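Local coordinates for probable ABC transporter extracellular-binding protein yckB (Bacillus subtilis, PDB 2IEE) that probably serves as the extracellular solute-binding component of an ABC import system, belonging to the bacterial solute-binding protein 3 family, at residues T113-K118 / Y182-A187; S122-L127 / P200-M205; K134-A139 / D175-D180. All blocks are in the same frame, centred on the assembly; numbering follows the deposited sequence.

Contact 1: T113-K118 / Y182-A187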
loop_
_atom_site.group_PDB
_atom_site.type_symbol
_atom_site.label_atom_id
_atom_site.label_comp_id
_atom_site.label_asym_id
_atom_site.label_seq_id
_atom_site.Cartn_x
_atom_site.Cartn_y
_atom_site.Cartn_z
ATOM N N THR A 113 5.742 1.868 10.459
ATOM C CA THR A 113 6.995 2.211 11.110
ATOM C C THR A 113 6.951 3.684 11.470
ATOM O O THR A 113 5.908 4.325 11.351
ATOM C CB THR A 113 8.214 1.939 10.192
ATOM O OG1 THR A 113 8.057 2.640 8.952
ATOM C CG2 THR A 113 8.347 0.449 9.913
ATOM N N ALA A 114 8.078 4.215 11.925
ATOM C CA ALA A 114 8.157 5.613 12.306
ATOM C C ALA A 114 9.434 6.261 11.799
ATOM O O ALA A 114 10.512 5.672 11.858
ATOM C CB ALA A 114 8.094 5.740 13.827
ATOM N N ILE A 115 9.307 7.475 11.287
ATOM C CA ILE A 115 10.466 8.216 10.837
ATOM C C ILE A 115 10.740 9.217 11.949
ATOM O O ILE A 115 9.843 9.938 12.386
ATOM C CB ILE A 115 10.206 8.951 9.515
ATOM C CG1 ILE A 115 10.472 8.002 8.347
ATOM C CG2 ILE A 115 11.096 10.191 9.415
ATOM C CD1 ILE A 115 10.144 8.601 6.993
ATOM N N VAL A 116 11.980 9.226 12.420
ATOM C CA VAL A 116 12.405 10.114 13.494
ATOM C C VAL A 116 13.731 10.734 13.060
ATOM O O VAL A 116 14.207 10.450 11.963
ATOM C CB VAL A 116 12.609 9.315 14.806
ATOM C CG1 VAL A 116 11.276 8.729 15.274
ATOM C CG2 VAL A 116 13.613 8.181 14.584
ATOM N N ARG A 117 14.318 11.583 13.901
ATOM C CA ARG A 117 15.599 12.193 13.562
ATOM C C ARG A 117 16.709 11.146 13.548
ATOM O O ARG A 117 16.711 10.222 14.356
ATOM C CB ARG A 117 15.954 13.299 14.562
ATOM C CG ARG A 117 15.271 14.628 14.275
ATOM C CD ARG A 117 15.625 15.661 15.329
ATOM N NE ARG A 117 14.928 15.420 16.590
ATOM C CZ ARG A 117 13.613 15.565 16.752
ATOM N NH1 ARG A 117 12.853 15.946 15.730
ATOM N NH2 ARG A 117 13.059 15.349 17.939
ATOM N N LYS A 118 17.651 11.294 12.621
ATOM C CA LYS A 118 18.766 10.359 12.517
ATOM C C LYS A 118 19.758 10.522 13.670
ATOM O O LYS A 118 20.315 9.532 14.156
ATOM C CB LYS A 118 19.504 10.545 11.185
ATOM C CG LYS A 118 20.666 9.556 10.982
ATOM C CD LYS A 118 21.460 9.848 9.716
ATOM C CE LYS A 118 20.605 9.684 8.466
ATOM N NZ LYS A 118 21.346 10.083 7.239
ATOM N N TYR A 182 7.404 0.607 3.727
ATOM C CA TYR A 182 7.895 0.839 2.383
ATOM C C TYR A 182 7.773 2.281 1.912
ATOM O O TYR A 182 8.690 2.791 1.269
ATOM C CB TYR A 182 7.216 -0.129 1.418
ATOM C CG TYR A 182 7.708 -1.538 1.631
ATOM C CD1 TYR A 182 9.051 -1.861 1.420
ATOM C CD2 TYR A 182 6.852 -2.541 2.087
ATOM C CE1 TYR A 182 9.535 -3.147 1.661
ATOM C CE2 TYR A 182 7.327 -3.832 2.329
ATOM C CZ TYR A 182 8.667 -4.129 2.116
ATOM O OH TYR A 182 9.142 -5.400 2.363
ATOM N N LEU A 183 6.667 2.947 2.240
ATOM C CA LEU A 183 6.503 4.342 1.835
ATOM C C LEU A 183 7.570 5.188 2.495
ATOM O O LEU A 183 8.044 6.164 1.912
ATOM C CB LEU A 183 5.143 4.889 2.245
ATOM C CG LEU A 183 3.922 4.259 1.584
ATOM C CD1 LEU A 183 2.673 4.980 2.088
ATOM C CD2 LEU A 183 4.044 4.363 0.067
ATOM N N GLN A 184 7.945 4.816 3.716
ATOM C CA GLN A 184 8.958 5.574 4.433
ATOM C C GLN A 184 10.372 5.293 3.920
ATOM O O GLN A 184 11.226 6.167 3.991
ATOM C CB GLN A 184 8.856 5.321 5.947
ATOM C CG GLN A 184 7.476 5.678 6.511
ATOM C CD GLN A 184 7.483 6.029 7.994
ATOM O OE1 GLN A 184 7.944 5.254 8.833
ATOM N NE2 GLN A 184 6.955 7.199 8.321
ATOM N N THR A 185 10.625 4.094 3.399
ATOM C CA THR A 185 11.958 3.797 2.873
ATOM C C THR A 185 12.180 4.673 1.643
ATOM O O THR A 185 13.304 5.074 1.338
ATOM C CB THR A 185 12.114 2.333 2.435
ATOM O OG1 THR A 185 11.238 2.069 1.336
ATOM C CG2 THR A 185 11.799 1.389 3.589
ATOM N N LEU A 186 11.097 4.970 0.935
ATOM C CA LEU A 186 11.194 5.807 -0.247
ATOM C C LEU A 186 11.499 7.230 0.183
ATOM O O LEU A 186 12.192 7.958 -0.523
ATOM C CB LEU A 186 9.897 5.758 -1.054
ATOM C CG LEU A 186 9.666 4.403 -1.729
ATOM C CD1 LEU A 186 8.352 4.418 -2.497
ATOM C CD2 LEU A 186 10.829 4.106 -2.669
ATOM N N ALA A 187 10.984 7.616 1.349
ATOM C CA ALA A 187 11.221 8.954 1.884
ATOM C C ALA A 187 12.717 9.138 2.113
ATOM O O ALA A 187 13.299 10.145 1.708
ATOM C CB ALA A 187 10.463 9.140 3.193
#
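Thr113 and Gln184 meet because their first torsions turn one towards the other: Thr113 OG1 stands between its own backbone N and carbonyl carbon (chi1 56°), facing the helix, while Gln184 CG lies anti to its carbonyl carbon (chi1 -58°) and starts a chain that runs on extended towards the strand, bringing OG1 and OE1 within bonding distance. This is helix-on-sheet packing in an alpha/beta lobe of a type II periplasmic-binding-protein fold, where helix 181-190 lies against strand 108-116. The two short axes approach to 8.8 Å and are inclined by only 23°, so helix and strand run nearly the same way. Thr113 OG1 donates to Gln184 OE1 at 2.6 Å, a short bond that reaches the oxygen from the side of its C=O and with a modest tilt from the amide plane. The other end of the carboxamide is held as well, since NE2 bonds to the carbonyl of Ile177 on the neighbouring strand 176-180. Gripped at both ends, the amide has its rotation fixed and, buried between helix 181-190 and the sheet, is satisfied by two adjacent strands. Ile115 packs against this group and slides past Gln184 in the opposite direction. Its CG1 sits 3.6 Å from Gln184 CD, and CD1 continues to Gln184 CB at 3.7 Å, pairing the isoleucine first with the amide and then with the aliphatic root of the same side chain. Leu188 of the same helix also touches Ile115. Asp180, just before the helix, caps Leu183 N with its OD2. One turn beyond Leu183, the methyl group of Ala187 completes the apolar side of the contact, with its CB 3.9 Å from Ile115 CD1.

Contact 2: S122-L127 / P200-M205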
loop_
_atom_site.group_PDB
_atom_site.type_symbol
_atom_site.label_atom_id
_atom_site.label_comp_id
_atom_site.label_asym_id
_atom_site.label_seq_id
_atom_site.Cartn_x
_atom_site.Cartn_y
_atom_site.Cartn_z
ATOM N N SER A 122 14.786 11.233 17.833
ATOM C CA SER A 122 13.735 12.025 18.468
ATOM C C SER A 122 13.429 11.596 19.908
ATOM O O SER A 122 12.310 11.779 20.393
ATOM C CB SER A 122 12.449 11.970 17.626
ATOM O OG SER A 122 12.687 12.413 16.294
ATOM N N GLY A 123 14.425 11.026 20.582
ATOM C CA GLY A 123 14.253 10.598 21.962
ATOM C C GLY A 123 13.243 9.480 22.131
ATOM O O GLY A 123 12.689 9.278 23.214
ATOM N N ILE A 124 13.006 8.745 21.053
ATOM C CA ILE A 124 12.046 7.652 21.065
ATOM C C ILE A 124 12.731 6.285 21.047
ATOM O O ILE A 124 13.624 6.046 20.228
ATOM C CB ILE A 124 11.100 7.772 19.846
ATOM C CG1 ILE A 124 10.316 9.086 19.940
ATOM C CG2 ILE A 124 10.171 6.561 19.772
ATOM C CD1 ILE A 124 9.518 9.453 18.693
ATOM N N LYS A 125 12.316 5.398 21.953
ATOM C CA LYS A 125 12.874 4.047 22.014
ATOM C C LYS A 125 11.821 3.001 21.633
ATOM O O LYS A 125 12.114 2.037 20.920
ATOM C CB LYS A 125 13.423 3.741 23.414
ATOM C CG LYS A 125 14.754 4.422 23.736
ATOM C CD LYS A 125 15.292 3.960 25.089
ATOM C CE LYS A 125 16.588 4.682 25.469
ATOM N NZ LYS A 125 17.734 4.404 24.546
ATOM N N THR A 126 10.598 3.190 22.120
ATOM C CA THR A 126 9.499 2.269 21.826
ATOM C C THR A 126 8.254 3.112 21.553
ATOM O O THR A 126 8.275 4.334 21.727
ATOM C CB THR A 126 9.197 1.309 23.020
ATOM O OG1 THR A 126 8.814 2.073 24.170
ATOM C CG2 THR A 126 10.418 0.461 23.368
ATOM N N LEU A 127 7.168 2.470 21.137
ATOM C CA LEU A 127 5.935 3.201 20.859
ATOM C C LEU A 127 5.487 4.002 22.074
ATOM O O LEU A 127 4.950 5.101 21.943
ATOM C CB LEU A 127 4.830 2.233 20.435
ATOM C CG LEU A 127 4.858 1.809 18.966
ATOM C CD1 LEU A 127 3.840 0.706 18.736
ATOM C CD2 LEU A 127 4.565 3.025 18.075
ATOM N N PRO A 200 14.703 1.987 14.078
ATOM C CA PRO A 200 15.062 0.568 14.021
ATOM C C PRO A 200 14.263 -0.428 14.854
ATOM O O PRO A 200 14.276 -1.616 14.548
ATOM C CB PRO A 200 16.542 0.574 14.408
ATOM C CG PRO A 200 16.622 1.715 15.384
ATOM C CD PRO A 200 15.782 2.779 14.698
ATOM N N ASP A 201 13.558 0.018 15.887
ATOM C CA ASP A 201 12.827 -0.946 16.708
ATOM C C ASP A 201 11.306 -0.923 16.653
ATOM O O ASP A 201 10.653 -1.901 17.022
ATOM C CB ASP A 201 13.292 -0.831 18.162
ATOM C CG ASP A 201 14.785 -1.045 18.301
ATOM O OD1 ASP A 201 15.284 -2.062 17.779
ATOM O OD2 ASP A 201 15.462 -0.195 18.917
ATOM N N ILE A 202 10.736 0.177 16.182
ATOM C CA ILE A 202 9.290 0.288 16.112
ATOM C C ILE A 202 8.701 -0.316 14.840
ATOM O O ILE A 202 8.998 0.122 13.731
ATOM C CB ILE A 202 8.863 1.767 16.241
ATOM C CG1 ILE A 202 9.198 2.270 17.653
ATOM C CG2 ILE A 202 7.381 1.924 15.946
ATOM C CD1 ILE A 202 9.038 3.774 17.838
ATOM N N LYS A 203 7.873 -1.341 15.025
ATOM C CA LYS A 203 7.182 -2.031 13.937
ATOM C C LYS A 203 5.801 -2.375 14.502
ATOM O O LYS A 203 5.698 -2.948 15.583
ATOM C CB LYS A 203 7.917 -3.320 13.546
ATOM C CG LYS A 203 9.354 -3.139 13.052
ATOM C CD LYS A 203 10.009 -4.502 12.808
ATOM C CE LYS A 203 11.404 -4.378 12.178
ATOM N NZ LYS A 203 12.358 -3.614 13.025
ATOM N N TYR A 204 4.741 -2.023 13.782
ATOM C CA TYR A 204 3.399 -2.287 14.273
ATOM C C TYR A 204 2.381 -2.536 13.167
ATOM O O TYR A 204 2.564 -2.127 12.019
ATOM C CB TYR A 204 2.910 -1.107 15.121
ATOM C CG TYR A 204 2.986 0.205 14.373
ATOM C CD1 TYR A 204 4.190 0.895 14.277
ATOM C CD2 TYR A 204 1.887 0.701 13.674
ATOM C CE1 TYR A 204 4.307 2.033 13.505
ATOM C CE2 TYR A 204 1.995 1.847 12.888
ATOM C CZ TYR A 204 3.213 2.503 12.806
ATOM O OH TYR A 204 3.368 3.596 11.990
HETATM N N MSE A 205 1.303 -3.213 13.543
HETATM C CA MSE A 205 0.198 -3.504 12.644
HETATM C C MSE A 205 0.548 -4.140 11.304
HETATM O O MSE A 205 0.430 -3.497 10.259
HETATM C CB MSE A 205 -0.588 -2.222 12.380
HETATM C CG MSE A 205 -1.879 -2.445 11.616
HETATM SE SE MSE A 205 -2.419 -0.854 10.683
HETATM C CE MSE A 205 -2.214 0.396 12.149
#
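The backbone N-H groups of Asp201 and, more weakly, Ile202 grip a single polar atom, ND1 of His199, while NE2 of the same imidazole bonds to the carbonyl of Ile124. The histidine thus ties the loop 122-127 to residues 200-205, between which there is no direct hydrogen bond. What meets directly is apolar, and Ile202 is its hub. With CG1 anti to the carbonyl carbon (chi1 -67°) and CG2 anti to the backbone N, the two branches separate. On the CG1 branch, CD1 reaches Ile124 CG2 at 3.6 Å, the side chains crossing at about a right angle, and also lies 3.9 Å from Thr126 C. On the other, CG2 meets Leu127 CD2 at 3.7 Å. Leu127 then uses its second methyl, CD1, to touch Tyr204 CB at 4.1 Å. The phenol oxygen of Tyr204 is engaged elsewhere, with the carbonyl of Thr113. Lys125, Thr126 and Asp201 form the outer margin towards solvent, whereas Ile124 and Leu127 turn inwards and Ile124 also touches Val116 and Val176. A connecting loop is thereby closed by aliphatic side chains over the mixed central sheet of an alpha/beta lobe of the type II binding-protein fold.

Contact 3: K134-A139 / D175-D180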
loop_
_atom_site.group_PDB
_atom_site.type_symbol
_atom_site.label_atom_id
_atom_site.label_comp_id
_atom_site.label_asym_id
_atom_site.label_seq_id
_atom_site.Cartn_x
_atom_site.Cartn_y
_atom_site.Cartn_z
ATOM N N LYS A 134 5.535 15.216 19.104
ATOM C CA LYS A 134 4.795 15.867 18.038
ATOM C C LYS A 134 4.756 14.947 16.824
ATOM O O LYS A 134 5.773 14.735 16.158
ATOM C CB LYS A 134 5.446 17.212 17.697
ATOM C CG LYS A 134 5.334 18.236 18.837
ATOM C CD LYS A 134 6.069 19.541 18.558
ATOM C CE LYS A 134 7.575 19.337 18.568
ATOM N NZ LYS A 134 8.321 20.621 18.451
ATOM N N ALA A 135 3.577 14.390 16.555
ATOM C CA ALA A 135 3.379 13.477 15.435
ATOM C C ALA A 135 2.698 14.164 14.252
ATOM O O ALA A 135 1.695 14.869 14.410
ATOM C CB ALA A 135 2.562 12.268 15.888
ATOM N N ALA A 136 3.250 13.955 13.063
ATOM C CA ALA A 136 2.709 14.569 11.857
ATOM C C ALA A 136 2.367 13.545 10.784
ATOM O O ALA A 136 2.768 12.380 10.869
ATOM C CB ALA A 136 3.699 15.589 11.312
ATOM N N GLY A 137 1.629 14.001 9.775
ATOM C CA GLY A 137 1.208 13.141 8.681
ATOM C C GLY A 137 -0.294 13.261 8.468
ATOM O O GLY A 137 -0.938 14.095 9.103
ATOM N N ALA A 138 -0.855 12.434 7.584
ATOM C CA ALA A 138 -2.290 12.461 7.298
ATOM C C ALA A 138 -3.119 12.398 8.577
ATOM O O ALA A 138 -2.847 11.596 9.471
ATOM C CB ALA A 138 -2.666 11.306 6.373
ATOM N N ALA A 139 -4.148 13.237 8.639
ATOM C CA ALA A 139 -5.017 13.339 9.808
ATOM C C ALA A 139 -5.922 12.153 10.155
ATOM O O ALA A 139 -5.981 11.743 11.313
ATOM C CB ALA A 139 -5.862 14.607 9.690
ATOM N N ASP A 175 8.466 15.709 15.749
ATOM C CA ASP A 175 9.294 14.607 16.228
ATOM C C ASP A 175 9.209 13.288 15.484
ATOM O O ASP A 175 10.217 12.603 15.304
ATOM C CB ASP A 175 8.974 14.313 17.688
ATOM C CG ASP A 175 9.210 15.496 18.581
ATOM O OD1 ASP A 175 10.330 16.037 18.542
ATOM O OD2 ASP A 175 8.281 15.870 19.327
ATOM N N VAL A 176 8.008 12.928 15.050
ATOM C CA VAL A 176 7.835 11.641 14.415
ATOM C C VAL A 176 6.728 11.613 13.374
ATOM O O VAL A 176 5.767 12.382 13.447
ATOM C CB VAL A 176 7.534 10.598 15.513
ATOM C CG1 VAL A 176 6.241 10.978 16.217
ATOM C CG2 VAL A 176 7.447 9.190 14.931
ATOM N N ILE A 177 6.889 10.724 12.396
ATOM C CA ILE A 177 5.906 10.516 11.338
ATOM C C ILE A 177 5.625 9.019 11.315
ATOM O O ILE A 177 6.549 8.216 11.184
ATOM C CB ILE A 177 6.434 10.876 9.935
ATOM C CG1 ILE A 177 6.908 12.323 9.895
ATOM C CG2 ILE A 177 5.315 10.679 8.893
ATOM C CD1 ILE A 177 5.827 13.303 10.211
ATOM N N LEU A 178 4.357 8.651 11.444
ATOM C CA LEU A 178 3.959 7.245 11.414
ATOM C C LEU A 178 3.363 6.936 10.041
ATOM O O LEU A 178 2.461 7.636 9.584
ATOM C CB LEU A 178 2.919 6.973 12.504
ATOM C CG LEU A 178 3.356 6.183 13.745
ATOM C CD1 LEU A 178 4.710 6.668 14.235
ATOM C CD2 LEU A 178 2.292 6.315 14.830
ATOM N N ASN A 179 3.870 5.903 9.373
ATOM C CA ASN A 179 3.354 5.546 8.055
ATOM C C ASN A 179 3.813 4.137 7.692
ATOM O O ASN A 179 4.513 3.490 8.469
ATOM C CB ASN A 179 3.859 6.551 7.006
ATOM C CG ASN A 179 2.967 6.607 5.766
ATOM O OD1 ASN A 179 2.026 5.825 5.620
ATOM N ND2 ASN A 179 3.266 7.538 4.869
ATOM N N ASP A 180 3.405 3.670 6.517
ATOM C CA ASP A 180 3.781 2.346 6.021
ATOM C C ASP A 180 5.310 2.263 5.861
ATOM O O ASP A 180 5.942 3.217 5.418
ATOM C CB ASP A 180 3.109 2.106 4.669
ATOM C CG ASP A 180 3.605 0.856 3.984
ATOM O OD1 ASP A 180 3.165 -0.250 4.366
ATOM O OD2 ASP A 180 4.446 0.979 3.070
HETATM O O HOH W 1 2.426 10.517 12.781
#
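Lys134 and Asp175 exchange hydrogen bonds in both directions where segments 134-139 and 175-180 come together as parallel neighbours. Lys134 N donates to Asp175 OD2 at 2.8 Å, almost straight (170°), using the anti lone pair of the carboxylate. In return, Lys134 O accepts two N-H groups, from Asp175 N at 2.9 Å in the carbonyl plane and from Val176 N at 3.1 Å. The carboxylate has a second partner: OD1 forms a salt bridge with Arg117, which probably favours its charged form. The ammonium of Lys134 instead bonds to the carbonyl of Arg173, its NZ lying 4.8 Å from Asp175 OD2. Further on, Ala136 N donates to Val176 O at 3.0 Å, approaching nearly in line with the C=O, and Ala135 CA adds a C-H contact to the same oxygen. Beyond this the strands diverge, and a water takes over, donating to Ala136 O at 2.7 Å and accepting from Leu178 N at 3.0 Å. Ala136 CB and Ile177 CD1 are tightly packed, on the face where helix 162-171 supplies Tyr165 and Val169. Leu178 instead meets Val146 and Ala147 of helix 142-149. Strand 134-136 lies between 176-180 and 153-154, Ala135 bonding to Lys153 and Val155, while strand 108-116 runs antiparallel along the far side of 176-180.

Overall arrangement
All three contacts belong to one mixed sheet and its surroundings, with centres about 10 to 12 Å apart. Contacts 1 and 3 are buried and meet through strand 176-180, which leads directly into helix 181-190 and is bonded to strand 108-116 by Thr113 N to Asn179 O and Ile115 N to Ile177 O. Contact 2 is only partly buried, with exposed residues at its margin. Their chemistry follows their place: contact 3 is strand pairing by backbone bonds, one carboxylate and a bridging water, contact 1 combines a buried amide with aliphatic packing, and contact 2 joins its segments by aliphatic side chains, with no direct hydrogen bond between them. Ser122 OG links all three, bonding to Arg117 N and Asp175 O.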